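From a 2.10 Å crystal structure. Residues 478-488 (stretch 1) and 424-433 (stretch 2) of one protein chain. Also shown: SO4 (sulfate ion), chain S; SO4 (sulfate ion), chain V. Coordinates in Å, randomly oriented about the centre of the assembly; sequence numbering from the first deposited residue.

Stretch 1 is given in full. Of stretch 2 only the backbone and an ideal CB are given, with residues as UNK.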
ATOM      1  N   LEU B 478     -31.561  11.855  10.434  1.00 29.44           N
ATOM      2  CA  LEU B 478     -30.588  11.149  11.274  1.00 29.96           C
ATOM      3  C   LEU B 478     -30.443  11.798  12.682  1.00 30.71           C
ATOM      4  O   LEU B 478     -30.575  11.119  13.731  1.00 29.86           O
ATOM      5  CB  LEU B 478     -29.226  11.129  10.532  1.00 28.50           C
ATOM      6  CG  LEU B 478     -28.074  10.474  11.257  1.00 29.17           C
ATOM      7  CD1 LEU B 478     -28.218   8.950  11.332  1.00 23.41           C
ATOM      8  CD2 LEU B 478     -26.759  10.870  10.615  1.00 26.15           C
ATOM      9  N   LEU B 479     -30.177  13.111  12.691  1.00 30.76           N
ATOM     10  CA  LEU B 479     -30.061  13.872  13.956  1.00 31.19           C
ATOM     11  C   LEU B 479     -31.348  13.917  14.784  1.00 32.07           C
ATOM     12  O   LEU B 479     -31.310  13.834  16.030  1.00 32.73           O
ATOM     13  CB  LEU B 479     -29.518  15.272  13.672  1.00 30.31           C
ATOM     14  CG  LEU B 479     -28.072  15.291  13.182  1.00 31.83           C
ATOM     15  CD1 LEU B 479     -27.540  16.715  13.134  1.00 32.81           C
ATOM     16  CD2 LEU B 479     -27.153  14.422  14.077  1.00 31.57           C
ATOM     17  N   ARG B 480     -32.495  14.032  14.112  1.00 33.06           N
ATOM     18  CA  ARG B 480     -33.787  13.949  14.762  1.00 33.34           C
ATOM     19  C   ARG B 480     -34.002  12.599  15.420  1.00 33.49           C
ATOM     20  O   ARG B 480     -34.456  12.493  16.567  1.00 32.16           O
ATOM     21  CB  ARG B 480     -34.936  14.171  13.752  1.00 34.48           C
ATOM     22  CG  ARG B 480     -35.630  15.492  13.841  1.00 36.81           C
ATOM     23  CD  ARG B 480     -36.978  15.493  13.101  1.00 38.05           C
ATOM     24  NE  ARG B 480     -36.794  15.647  11.657  1.00 41.68           N
ATOM     25  CZ  ARG B 480     -36.819  16.808  10.995  1.00 45.08           C
ATOM     26  NH1 ARG B 480     -36.618  16.816   9.681  1.00 46.59           N
ATOM     27  NH2 ARG B 480     -37.054  17.964  11.619  1.00 46.95           N
ATOM     28  N   GLN B 481     -33.705  11.542  14.688  1.00 33.14           N
ATOM     29  CA  GLN B 481     -33.898  10.203  15.247  1.00 33.60           C
ATOM     30  C   GLN B 481     -32.939   9.965  16.422  1.00 31.82           C
ATOM     31  O   GLN B 481     -33.308   9.378  17.432  1.00 30.83           O
ATOM     32  CB  GLN B 481     -33.657   9.156  14.171  1.00 33.47           C
ATOM     33  CG  GLN B 481     -34.350   7.845  14.460  1.00 37.46           C
ATOM     34  CD  GLN B 481     -34.075   6.812  13.383  1.00 38.51           C
ATOM     35  OE1 GLN B 481     -34.904   6.585  12.510  1.00 44.71           O
ATOM     36  NE2 GLN B 481     -32.863   6.244  13.392  1.00 45.37           N
ATOM     37  N   ALA B 482     -31.726  10.472  16.286  1.00 30.04           N
ATOM     38  CA  ALA B 482     -30.657  10.236  17.228  1.00 31.07           C
ATOM     39  C   ALA B 482     -30.773  11.072  18.485  1.00 31.68           C
ATOM     40  O   ALA B 482     -30.375  10.631  19.554  1.00 33.53           O
ATOM     41  CB  ALA B 482     -29.282  10.535  16.569  1.00 29.73           C
ATOM     42  N   THR B 483     -31.211  12.312  18.355  1.00 31.63           N
ATOM     43  CA  THR B 483     -31.085  13.280  19.447  1.00 31.22           C
ATOM     44  C   THR B 483     -32.372  14.057  19.703  1.00 31.60           C
ATOM     45  O   THR B 483     -32.409  14.885  20.596  1.00 32.72           O
ATOM     46  CB  THR B 483     -29.974  14.340  19.126  1.00 31.34           C
ATOM     47  OG1 THR B 483     -30.405  15.162  18.032  1.00 29.84           O
ATOM     48  CG2 THR B 483     -28.618  13.662  18.806  1.00 27.51           C
ATOM     49  N   GLY B 484     -33.401  13.846  18.898  1.00 31.28           N
ATOM     50  CA  GLY B 484     -34.672  14.482  19.143  1.00 32.31           C
ATOM     51  C   GLY B 484     -34.923  15.718  18.303  1.00 32.96           C
ATOM     52  O   GLY B 484     -36.027  16.219  18.288  1.00 33.30           O
ATOM     53  N   GLU B 485     -33.906  16.227  17.619  1.00 32.63           N
ATOM     54  CA  GLU B 485     -34.071  17.433  16.833  1.00 32.98           C
ATOM     55  C   GLU B 485     -32.986  17.525  15.758  1.00 33.41           C
ATOM     56  O   GLU B 485     -31.996  16.794  15.777  1.00 31.44           O
ATOM     57  CB  GLU B 485     -33.996  18.681  17.737  1.00 33.42           C
ATOM     58  CG  GLU B 485     -32.638  18.860  18.398  1.00 33.23           C
ATOM     59  CD  GLU B 485     -32.557  20.012  19.384  1.00 34.57           C
ATOM     60  OE1 GLU B 485     -33.257  21.028  19.222  1.00 37.09           O
ATOM     61  OE2 GLU B 485     -31.753  19.903  20.325  1.00 39.12           O
ATOM     62  N   THR B 486     -33.209  18.449  14.832  1.00 32.77           N
ATOM     63  CA  THR B 486     -32.257  18.803  13.797  1.00 33.23           C
ATOM     64  C   THR B 486     -31.002  19.531  14.411  1.00 32.43           C
ATOM     65  O   THR B 486     -31.010  19.882  15.564  1.00 32.10           O
ATOM     66  CB  THR B 486     -33.048  19.629  12.719  1.00 33.73           C
ATOM     67  OG1 THR B 486     -32.376  19.540  11.467  1.00 43.29           O
ATOM     68  CG2 THR B 486     -33.204  21.067  13.085  1.00 30.51           C
ATOM     69  N   LEU B 487     -29.943  19.788  13.650  1.00 32.39           N
ATOM     70  CA  LEU B 487     -28.733  20.418  14.217  1.00 32.22           C
ATOM     71  C   LEU B 487     -29.063  21.749  14.856  1.00 32.14           C
ATOM     72  O   LEU B 487     -29.675  22.593  14.224  1.00 30.71           O
ATOM     73  CB  LEU B 487     -27.578  20.532  13.195  1.00 32.52           C
ATOM     74  CG  LEU B 487     -26.199  21.043  13.667  1.00 32.03           C
ATOM     75  CD1 LEU B 487     -25.643  20.265  14.848  1.00 29.81           C
ATOM     76  CD2 LEU B 487     -25.286  20.969  12.504  1.00 32.39           C
ATOM     77  N   ASN B 488     -28.708  21.872  16.142  1.00 32.09           N
ATOM     78  CA  ASN B 488     -29.002  23.033  16.966  1.00 32.16           C
ATOM     79  C   ASN B 488     -27.709  23.521  17.666  1.00 31.62           C
ATOM     80  O   ASN B 488     -27.169  22.825  18.521  1.00 32.32           O
ATOM     81  CB  ASN B 488     -30.029  22.618  18.014  1.00 32.19           C
ATOM     82  CG  ASN B 488     -30.454  23.751  18.936  1.00 32.89           C
ATOM     83  OD1 ASN B 488     -29.819  24.785  18.983  1.00 32.98           O
ATOM     84  ND2 ASN B 488     -31.535  23.520  19.717  1.00 32.38           N
ATOM     85  N   UNK B 424     -17.019  23.399  12.148  1.00 31.37           N
ATOM     86  CA  UNK B 424     -17.854  23.864  13.273  1.00 30.80           C
ATOM     87  C   UNK B 424     -19.144  23.113  13.309  1.00 30.60           C
ATOM     88  O   UNK B 424     -19.652  22.874  14.397  1.00 30.28           O
ATOM     89  CB  UNK B 424     -18.133  25.365  13.177  1.00 30.80           C
ATOM     90  N   UNK B 425     -19.697  22.716  12.145  1.00 29.71           N
ATOM     91  CA  UNK B 425     -20.865  21.813  12.165  1.00 29.37           C
ATOM     92  C   UNK B 425     -20.539  20.520  12.907  1.00 27.93           C
ATOM     93  O   UNK B 425     -21.364  19.974  13.659  1.00 28.61           O
ATOM     94  CB  UNK B 425     -21.324  21.494  10.741  1.00 29.37           C
ATOM     95  N   UNK B 426     -19.324  20.016  12.706  1.00 27.98           N
ATOM     96  CA  UNK B 426     -18.837  18.839  13.462  1.00 27.09           C
ATOM     97  C   UNK B 426     -18.793  19.059  14.951  1.00 26.99           C
ATOM     98  O   UNK B 426     -19.249  18.188  15.771  1.00 26.58           O
ATOM     99  CB  UNK B 426     -17.438  18.447  12.984  1.00 27.09           C
ATOM    100  N   UNK B 427     -18.294  20.231  15.355  1.00 26.36           N
ATOM    101  CA  UNK B 427     -18.228  20.549  16.763  1.00 26.76           C
ATOM    102  C   UNK B 427     -19.628  20.611  17.371  1.00 27.46           C
ATOM    103  O   UNK B 427     -19.863  20.202  18.535  1.00 28.83           O
ATOM    104  CB  UNK B 427     -17.492  21.874  16.973  1.00 26.76           C
ATOM    105  N   UNK B 428     -20.574  21.135  16.602  1.00 25.94           N
ATOM    106  CA  UNK B 428     -21.939  21.208  17.038  1.00 27.14           C
ATOM    107  C   UNK B 428     -22.645  19.872  17.135  1.00 26.58           C
ATOM    108  O   UNK B 428     -23.407  19.632  18.094  1.00 27.54           O
ATOM    109  CB  UNK B 428     -22.718  22.123  16.090  1.00 27.14           C
ATOM    110  N   UNK B 429     -22.420  18.993  16.153  1.00 25.96           N
ATOM    111  CA  UNK B 429     -22.897  17.603  16.171  1.00 25.42           C
ATOM    112  C   UNK B 429     -22.381  16.873  17.403  1.00 26.62           C
ATOM    113  O   UNK B 429     -23.128  16.214  18.142  1.00 24.71           O
ATOM    114  CB  UNK B 429     -22.460  16.866  14.904  1.00 25.42           C
ATOM    115  N   UNK B 430     -21.102  17.023  17.661  1.00 27.30           N
ATOM    116  CA  UNK B 430     -20.492  16.374  18.812  1.00 27.83           C
ATOM    117  C   UNK B 430     -21.142  16.760  20.148  1.00 28.41           C
ATOM    118  O   UNK B 430     -21.396  15.891  20.989  1.00 30.40           O
ATOM    119  CB  UNK B 430     -19.001  16.714  18.853  1.00 27.83           C
ATOM    120  N   UNK B 431     -21.423  18.057  20.321  1.00 28.80           N
ATOM    121  CA  UNK B 431     -21.996  18.595  21.549  1.00 27.30           C
ATOM    122  C   UNK B 431     -23.414  18.135  21.709  1.00 27.01           C
ATOM    123  O   UNK B 431     -23.784  17.763  22.775  1.00 27.58           O
ATOM    124  CB  UNK B 431     -21.934  20.124  21.562  1.00 27.30           C
ATOM    125  N   UNK B 432     -24.183  18.168  20.624  1.00 27.25           N
ATOM    126  CA  UNK B 432     -25.553  17.704  20.573  1.00 28.25           C
ATOM    127  C   UNK B 432     -25.670  16.197  20.912  1.00 28.96           C
ATOM    128  O   UNK B 432     -26.532  15.786  21.631  1.00 29.65           O
ATOM    129  CB  UNK B 432     -26.133  17.982  19.185  1.00 28.25           C
ATOM    130  N   UNK B 433     -24.831  15.387  20.307  1.00 28.99           N
ATOM    131  CA  UNK B 433     -24.803  13.948  20.583  1.00 29.48           C
ATOM    132  C   UNK B 433     -24.470  13.602  22.041  1.00 28.13           C
ATOM    133  O   UNK B 433     -25.111  12.742  22.642  1.00 28.73           O
ATOM    134  CB  UNK B 433     -23.783  13.276  19.662  1.00 29.48           C
TER
HETATM  135  S   SO4 S 606     -36.659  19.959  14.400  1.00 53.49           S
HETATM  136  O1  SO4 S 606     -36.909  20.250  12.983  1.00 51.82           O
HETATM  137  O2  SO4 S 606     -36.610  18.519  14.645  1.00 49.94           O
HETATM  138  O3  SO4 S 606     -35.432  20.657  14.784  1.00 51.19           O
HETATM  139  O4  SO4 S 606     -37.756  20.460  15.231  1.00 54.60           O
HETATM  140  S   SO4 V 612     -32.258  25.104  23.151  1.00 59.33           S
HETATM  141  O1  SO4 V 612     -33.333  25.089  24.149  1.00 58.22           O
HETATM  142  O2  SO4 V 612     -32.788  25.549  21.853  1.00 57.09           O
HETATM  143  O3  SO4 V 612     -31.273  26.107  23.563  1.00 57.55           O
HETATM  144  O4  SO4 V 612     -31.647  23.760  23.098  1.00 54.92           O

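Stretch 2 is helical throughout, with each backbone N from 428 to 433 bonded to the carbonyl O four residues earlier, and its axis runs 26° from that of helix 478-483 at a closest approach of 11.1 Å. The evidence at each position is the direction of CA-to-CB and the atoms of stretch 1 within its reach.

Position 424 has nothing of stretch 1 within 5.5 Å of its ideal CB, so this partner does not constrain it; it is Ser-424. At 425 the CB points sideways and lies 4.4 Å from Leu-487 CD2, a methyl that offers neither donor nor acceptor. Any apolar side chain of moderate size would suit. The residue is Leu-425, in the m, t rotamer, and its CD2 packs 4.0 Å from Leu-487 CD2.

Position 426 points away, and its helical phi/psi of -60/-44 does not demand glycine; many residues would serve as far as stretch 1 is concerned. It is Gly-426. Position 427 is out of reach and equally unconstrained; it is Ala-427.

At 428 the CB points toward stretch 1, and the ideal CB is already 3.7 Å from Leu-487 CD1. A side chain here could offer its first carbon to that methyl and turn the remainder elsewhere, so an unbranched or flexible apolar chain is plausible. Met-428 does this: its CB is 3.7 Å from Leu-487 CD1, while the end of the chain leads away. A water links the backbones, donating to Met-428 O (2.8 Å) and Asn-488 O (2.7 Å).

Position 429 points sideways, its ideal CB 4.7 Å from Leu-487 CD1 and 5.4 Å from Leu-479 CD2. Valine, isoleucine or leucine could use this apolar surface. In Val-429, CG2 meets both leucines, 3.9 Å from Leu-487 CD1 and 4.4 Å from Leu-479 CD1.

Positions 430 and 431 have no stretch 1 atom within 5.5 Å of their ideal CB; they are Ala-430 and Ala-431.

Position 432 points toward stretch 1, with its ideal CB 4.9 Å from Leu-487 CD1, 5.0 Å from Asn-488 O and 5.0 Å from Thr-483 CG2. Beyond lie the Thr-483 hydroxyl, the carbonyl of Thr-486 and the amide N of Asn-488, calling for a long polar chain, ideally one with both donor and acceptor. Gln-432 supplies both. Its NE2 donates to Thr-483 OG1 (2.9 Å, 171°) and Thr-486 O (3.1 Å, 165°), while OE1 accepts from Asn-488 N (2.8 Å, 153°). Thr-483 OG1 can accept because it spends its own proton on Leu-479 O, 2.6 Å away. One amide thus ties together Thr-483, Thr-486 and Asn-488, and Gln-432 has the largest covered area in stretch 2, 129 Å².

At 433 the CB points sideways, its ideal position 4.9 Å from Thr-483 CG2, so an apolar chain that bends back would fit. It is Leu-433, whose CD2 comes 4.3 Å from Thr-483 CG2, with both chi angles off the standard wells.

Stretch 2, residues 424-433: SLGAMVAAQL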
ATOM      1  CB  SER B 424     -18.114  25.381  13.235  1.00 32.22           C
ATOM      2  OG  SER B 424     -16.908  26.144  13.366  1.00 28.44           O
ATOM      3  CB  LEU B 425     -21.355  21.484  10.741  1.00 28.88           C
ATOM      4  CG  LEU B 425     -21.769  22.636   9.842  1.00 29.80           C
ATOM      5  CD1 LEU B 425     -22.093  22.082   8.425  1.00 26.00           C
ATOM      6  CD2 LEU B 425     -22.950  23.506  10.439  1.00 28.25           C
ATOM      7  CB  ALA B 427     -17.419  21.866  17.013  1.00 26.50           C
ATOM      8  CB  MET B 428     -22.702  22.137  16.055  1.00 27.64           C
ATOM      9  CG  MET B 428     -22.285  23.543  16.173  1.00 27.12           C
ATOM     10  SD  MET B 428     -22.964  24.572  14.880  1.00 31.88           S
ATOM     11  CE  MET B 428     -21.921  26.023  15.102  1.00 34.82           C
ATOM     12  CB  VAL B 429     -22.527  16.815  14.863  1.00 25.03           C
ATOM     13  CG1 VAL B 429     -22.696  15.278  14.999  1.00 23.55           C
ATOM     14  CG2 VAL B 429     -23.269  17.406  13.617  1.00 23.84           C
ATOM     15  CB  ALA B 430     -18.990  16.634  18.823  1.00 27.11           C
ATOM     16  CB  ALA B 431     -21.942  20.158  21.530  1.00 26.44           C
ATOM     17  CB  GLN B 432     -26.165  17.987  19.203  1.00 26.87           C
ATOM     18  CG  GLN B 432     -27.705  17.721  19.146  1.00 28.50           C
ATOM     19  CD  GLN B 432     -28.421  18.490  18.032  1.00 28.69           C
ATOM     20  OE1 GLN B 432     -28.049  19.609  17.721  1.00 28.27           O
ATOM     21  NE2 GLN B 432     -29.490  17.899  17.468  1.00 27.93           N
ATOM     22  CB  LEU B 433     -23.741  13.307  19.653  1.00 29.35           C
ATOM     23  CG  LEU B 433     -24.017  12.040  18.839  1.00 33.41           C
ATOM     24  CD1 LEU B 433     -22.681  11.259  18.677  1.00 36.64           C
ATOM     25  CD2 LEU B 433     -25.186  11.083  19.304  1.00 33.96           C
TER
HETATM   26  O   HOH W   1     -24.653  21.943  19.005  1.00  6.11           O
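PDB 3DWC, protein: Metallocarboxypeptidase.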